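Local coordinates for extracellular solute-binding protein, family 1 (Trichodesmium erythraeum IMS101, PDB 6G7N) that binds ferric iron through tyrosine side chains and probably hands it to an ABC transporter as an extracellular solute-binding protein, at residues Gln73-Ser78 with Pro243-Ala248; His153-Ala158 with Asn303-Lys308. All blocks are in the same frame, centred on the assembly; numbering follows the deposited sequence.

Contact 1: residues Gln73-Ser78 with Pro243-Ala248; sequences QPISSS and PNKEGA
Lys245 reaches from the first turn of helix 245-255 to the carboxamide of Gln73, and the two side chains meet at a slant. The lysine is fully stretched, with CG anti to its backbone N (chi1 -179°) and every later torsion extended as well, so its methylenes run beside the amide before the ammonium group arrives. Lys245 CE is 3.2 Å from Gln73 OE1, while the direct bond from Lys245 NZ to that oxygen is weak. A water bridges the same two groups, accepting from Lys245 NZ and donating to Gln73 OE1 at 2.9 Å; a second water joins the same ammonium to the Pro74 carbonyl. The backbone of Gln73 hydrogen-bonds to Val238 of strand 231-239, in the mixed sheet of this periplasmic-binding-protein fold. Its CG lies between backbone N and carbonyl carbon (chi1 61°), and its NE2 bonds to Val239 O, which helps fix the rotation of the amide. Replacement of Gln73 by alanine would remove the carboxamide and would probably leave Val239 O without this donor and Lys245 NZ without its direct, if weak, partner. The buried Ile75 runs antiparallel alongside the lysine, its CD1 4.1 Å from Lys245 CE. The helix itself is N-capped by Asn244, whose OD1 accepts from Gly247 N at 3.0 Å, the donor standing 64° above the carbonyl plane.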
loop_
_atom_site.group_PDB
_atom_site.type_symbol
_atom_site.label_atom_id
_atom_site.label_comp_id
_atom_site.label_asym_id
_atom_site.label_seq_id
_atom_site.Cartn_x
_atom_site.Cartn_y
_atom_site.Cartn_z
ATOM N N GLN A 73 -12.842 -16.250 2.660
ATOM C CA GLN A 73 -13.604 -16.721 3.809
ATOM C C GLN A 73 -13.029 -16.150 5.099
ATOM O O GLN A 73 -11.825 -15.941 5.204
ATOM C CB GLN A 73 -13.658 -18.251 3.888
ATOM C CG GLN A 73 -12.307 -18.946 4.032
ATOM C CD GLN A 73 -12.452 -20.445 4.266
ATOM O OE1 GLN A 73 -13.016 -20.873 5.267
ATOM N NE2 GLN A 73 -11.929 -21.246 3.335
ATOM N N PRO A 74 -13.904 -15.915 6.083
ATOM C CA PRO A 74 -13.415 -15.276 7.323
ATOM C C PRO A 74 -12.623 -16.226 8.202
ATOM O O PRO A 74 -12.975 -17.394 8.324
ATOM C CB PRO A 74 -14.704 -14.837 8.015
ATOM C CG PRO A 74 -15.727 -15.826 7.537
ATOM C CD PRO A 74 -15.362 -16.081 6.099
ATOM N N ILE A 75 -11.583 -15.716 8.844
ATOM C CA ILE A 75 -10.710 -16.469 9.712
ATOM C C ILE A 75 -10.613 -15.811 11.070
ATOM O O ILE A 75 -10.298 -14.629 11.148
ATOM C CB ILE A 75 -9.293 -16.563 9.073
ATOM C CG1 ILE A 75 -9.323 -17.231 7.709
ATOM C CG2 ILE A 75 -8.322 -17.270 10.029
ATOM C CD1 ILE A 75 -9.795 -18.640 7.697
ATOM N N SER A 76 -10.841 -16.597 12.128
ATOM C CA SER A 76 -10.710 -16.116 13.496
ATOM C C SER A 76 -9.504 -16.791 14.149
ATOM O O SER A 76 -9.543 -17.972 14.465
ATOM C CB SER A 76 -11.997 -16.391 14.280
ATOM O OG SER A 76 -13.035 -15.551 13.778
ATOM N N SER A 77 -8.452 -16.016 14.347
ATOM C CA SER A 77 -7.177 -16.475 14.909
ATOM C C SER A 77 -6.709 -15.507 15.955
ATOM O O SER A 77 -6.527 -14.328 15.665
ATOM C CB SER A 77 -6.136 -16.554 13.783
ATOM O OG SER A 77 -4.813 -16.608 14.301
ATOM N N SER A 78 -6.471 -15.994 17.168
ATOM C CA SER A 78 -5.886 -15.173 18.223
ATOM C C SER A 78 -4.545 -14.582 17.771
ATOM O O SER A 78 -4.239 -13.438 18.077
ATOM C CB SER A 78 -5.692 -15.999 19.489
ATOM O OG SER A 78 -4.998 -15.324 20.502
ATOM N N PRO A 243 -8.695 -25.717 -0.705
ATOM C CA PRO A 243 -8.604 -27.161 -0.459
ATOM C C PRO A 243 -7.860 -27.548 0.815
ATOM O O PRO A 243 -8.073 -28.634 1.350
ATOM C CB PRO A 243 -7.902 -27.706 -1.699
ATOM C CG PRO A 243 -7.339 -26.559 -2.418
ATOM C CD PRO A 243 -8.047 -25.317 -1.967
ATOM N N ASN A 244 -6.982 -26.669 1.293
ATOM C CA ASN A 244 -6.228 -26.897 2.538
ATOM C C ASN A 244 -6.378 -25.678 3.439
ATOM O O ASN A 244 -5.444 -24.889 3.651
ATOM C CB ASN A 244 -4.761 -27.152 2.235
ATOM C CG ASN A 244 -3.997 -27.653 3.440
ATOM O OD1 ASN A 244 -4.540 -27.747 4.554
ATOM N ND2 ASN A 244 -2.726 -28.000 3.225
ATOM N N LYS A 245 -7.560 -25.536 4.015
ATOM C CA LYS A 245 -7.860 -24.411 4.893
ATOM C C LYS A 245 -6.925 -24.360 6.104
ATOM O O LYS A 245 -6.423 -23.293 6.460
ATOM C CB LYS A 245 -9.329 -24.461 5.342
ATOM C CG LYS A 245 -9.746 -23.325 6.248
ATOM C CD LYS A 245 -11.167 -23.511 6.765
ATOM C CE LYS A 245 -11.545 -22.388 7.707
ATOM N NZ LYS A 245 -12.979 -22.437 8.093
ATOM N N GLU A 246 -6.686 -25.502 6.698
ATOM C CA GLU A 246 -5.809 -25.576 7.863
ATOM C C GLU A 246 -4.355 -25.063 7.578
ATOM O O GLU A 246 -3.732 -24.301 8.337
ATOM C CB GLU A 246 -5.753 -27.009 8.405
ATOM N N GLY A 247 -3.870 -25.487 6.418
ATOM C CA GLY A 247 -2.551 -25.068 5.974
ATOM C C GLY A 247 -2.530 -23.592 5.618
ATOM O O GLY A 247 -1.534 -22.917 5.901
ATOM N N ALA A 248 -3.620 -23.097 5.026
ATOM C CA ALA A 248 -3.725 -21.676 4.678
ATOM C C ALA A 248 -3.666 -20.813 5.935
ATOM O O ALA A 248 -2.947 -19.799 5.972
ATOM C CB ALA A 248 -5.001 -21.406 3.911
HETATM O O HOH W 1 -14.693 -23.168 5.739
HETATM O O HOH W 2 -13.174 -20.007 9.705
#

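Contact 2: residues His153-Ala158 with Asn303-Lys308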
loop_
_atom_site.group_PDB
_atom_site.type_symbol
_atom_site.label_atom_id
_atom_site.label_comp_id
_atom_site.label_asym_id
_atom_site.label_seq_id
_atom_site.Cartn_x
_atom_site.Cartn_y
_atom_site.Cartn_z
ATOM N N HIS A 153 -13.915 14.112 5.093
ATOM C CA HIS A 153 -14.464 15.428 4.783
ATOM C C HIS A 153 -15.851 15.411 4.188
ATOM O O HIS A 153 -16.492 16.459 4.193
ATOM C CB HIS A 153 -13.502 16.154 3.835
ATOM C CG HIS A 153 -12.166 16.418 4.441
ATOM N ND1 HIS A 153 -11.993 17.280 5.503
ATOM C CD2 HIS A 153 -10.952 15.910 4.148
ATOM C CE1 HIS A 153 -10.706 17.296 5.824
ATOM N NE2 HIS A 153 -10.048 16.495 5.004
ATOM N N GLY A 154 -16.305 14.264 3.688
ATOM C CA GLY A 154 -17.507 14.181 2.891
ATOM C C GLY A 154 -17.258 14.605 1.462
ATOM O O GLY A 154 -16.249 15.244 1.137
ATOM N N MET A 155 -18.189 14.267 0.570
ATOM C CA MET A 155 -17.954 14.505 -0.854
ATOM C C MET A 155 -17.803 15.979 -1.215
ATOM O O MET A 155 -16.938 16.328 -2.019
ATOM C CB MET A 155 -19.058 13.874 -1.719
ATOM C CG MET A 155 -18.952 12.361 -1.851
ATOM S SD MET A 155 -17.562 11.773 -2.848
ATOM C CE MET A 155 -18.086 11.962 -4.555
ATOM N N SER A 156 -18.636 16.850 -0.650
ATOM C CA SER A 156 -18.557 18.278 -0.991
ATOM C C SER A 156 -17.230 18.899 -0.635
ATOM O O SER A 156 -16.556 19.488 -1.502
ATOM C CB SER A 156 -19.692 19.067 -0.339
ATOM O OG SER A 156 -19.681 20.423 -0.755
ATOM N N ASP A 157 -16.814 18.751 0.626
ATOM C CA ASP A 157 -15.551 19.325 1.089
ATOM C C ASP A 157 -14.363 18.620 0.382
ATOM O O ASP A 157 -13.384 19.279 0.021
ATOM C CB ASP A 157 -15.394 19.226 2.620
ATOM C CG ASP A 157 -16.302 20.178 3.442
ATOM O OD1 ASP A 157 -16.929 21.082 2.847
ATOM O OD2 ASP A 157 -16.371 19.920 4.687
ATOM N N ALA A 158 -14.435 17.300 0.177
ATOM C CA ALA A 158 -13.360 16.613 -0.538
ATOM C C ALA A 158 -13.252 17.077 -1.989
ATOM O O ALA A 158 -12.145 17.168 -2.526
ATOM C CB ALA A 158 -13.510 15.114 -0.478
ATOM N N ASN A 303 -13.970 3.374 -2.548
ATOM C CA ASN A 303 -13.234 3.373 -3.808
ATOM C C ASN A 303 -14.075 3.933 -4.964
ATOM O O ASN A 303 -13.589 4.743 -5.745
ATOM C CB ASN A 303 -12.758 1.962 -4.123
ATOM C CG ASN A 303 -12.049 1.878 -5.465
ATOM O OD1 ASN A 303 -12.665 1.588 -6.478
ATOM N ND2 ASN A 303 -10.770 2.183 -5.470
ATOM N N ALA A 304 -15.334 3.494 -5.080
ATOM C CA ALA A 304 -16.182 3.989 -6.177
ATOM C C ALA A 304 -16.396 5.493 -6.073
ATOM O O ALA A 304 -16.383 6.207 -7.095
ATOM C CB ALA A 304 -17.520 3.262 -6.194
ATOM N N ASP A 305 -16.564 6.004 -4.859
ATOM C CA ASP A 305 -16.729 7.444 -4.649
ATOM C C ASP A 305 -15.461 8.203 -5.031
ATOM O O ASP A 305 -15.526 9.289 -5.601
ATOM C CB ASP A 305 -17.118 7.749 -3.190
ATOM C CG ASP A 305 -18.613 7.457 -2.853
ATOM O OD1 ASP A 305 -19.392 7.081 -3.732
ATOM O OD2 ASP A 305 -19.016 7.669 -1.686
ATOM N N ALA A 306 -14.300 7.634 -4.737
ATOM C CA ALA A 306 -13.039 8.222 -5.138
ATOM C C ALA A 306 -12.907 8.347 -6.646
ATOM O O ALA A 306 -12.530 9.392 -7.182
ATOM C CB ALA A 306 -11.856 7.458 -4.543
ATOM N N ILE A 307 -13.245 7.275 -7.364
ATOM C CA ILE A 307 -13.223 7.280 -8.824
ATOM C C ILE A 307 -14.153 8.385 -9.357
ATOM O O ILE A 307 -13.782 9.129 -10.267
ATOM C CB ILE A 307 -13.564 5.885 -9.369
ATOM C CG1 ILE A 307 -12.429 4.903 -9.042
ATOM C CG2 ILE A 307 -13.862 5.934 -10.857
ATOM C CD1 ILE A 307 -12.740 3.449 -9.345
ATOM N N LYS A 308 -15.367 8.439 -8.833
ATOM C CA LYS A 308 -16.334 9.466 -9.240
ATOM C C LYS A 308 -15.796 10.879 -9.016
ATOM O O LYS A 308 -15.871 11.725 -9.898
ATOM C CB LYS A 308 -17.675 9.271 -8.513
ATOM C CG LYS A 308 -18.726 10.325 -8.836
ATOM C CD LYS A 308 -19.945 10.143 -7.955
ATOM C CE LYS A 308 -20.719 11.438 -7.797
ATOM N NZ LYS A 308 -22.075 11.155 -7.259
#
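Met155 of helix 140-167 reaches helix 303-312, touching Asp305 and Lys308. In this periplasmic-binding-protein fold the first of these helices also carries Tyr141, an iron ligand, near its start; the contact itself is surface packing along the same helix.

The packing is van der Waals in kind. Met155, which was modelled in two conformations, starts with CG anti to the carbonyl carbon (chi1 -75°) and then bends at both chi2 and chi3, so in the conformer described its thioether crosses the Asp305 side chain at a slant. Met155 SD lies 4.1 Å from Asp305 CB, so the sulfur meets the methylene of the aspartate. Met155 also touches Ile150 of its own helix and Leu309 of the other, adding apolar neighbours, and Ala158 rests on the same two residues.

Polar bonds join the helices away from the methionine: Asn303 ND2 bonds to Gln143 OE1 of helix 140-167, and its OD1 accepts from Arg65 NH2.

The backbone of helix 140-167 is irregular just before and at Met155. It is kinked where the nitrogens of Met155 and Ser156 lack bonds to the preceding turn, just after Gly154 with its positive phi of 79°; regular bonding is back at Ala158 N, 2.9 Å from Gly154 O. At the far end of the thioether, in this conformer, the methyl CE of Met155 sits 3.8 Å from Asp305 O and 4.2 Å from Lys308 CE.

In the fold
Read from the N terminus, the segments come in the order 73-78, 153-158, 243-248 and 303-308, so the two contacts cross and neither lies within the span of the other. Contact 1 closes a loop of 164 intervening residues when the chain returns to helix 245-255, tying the end of strand 72-73 to the helix that follows strand 231-239. Contact 2 opens inside that span, on helix 140-167, and closes after it, where the late helix 303-312 packs back. Their centres are 35 Å apart and their nearest atoms about 19 Å, so they do not touch and lie in well-separated parts of the two-lobed fold.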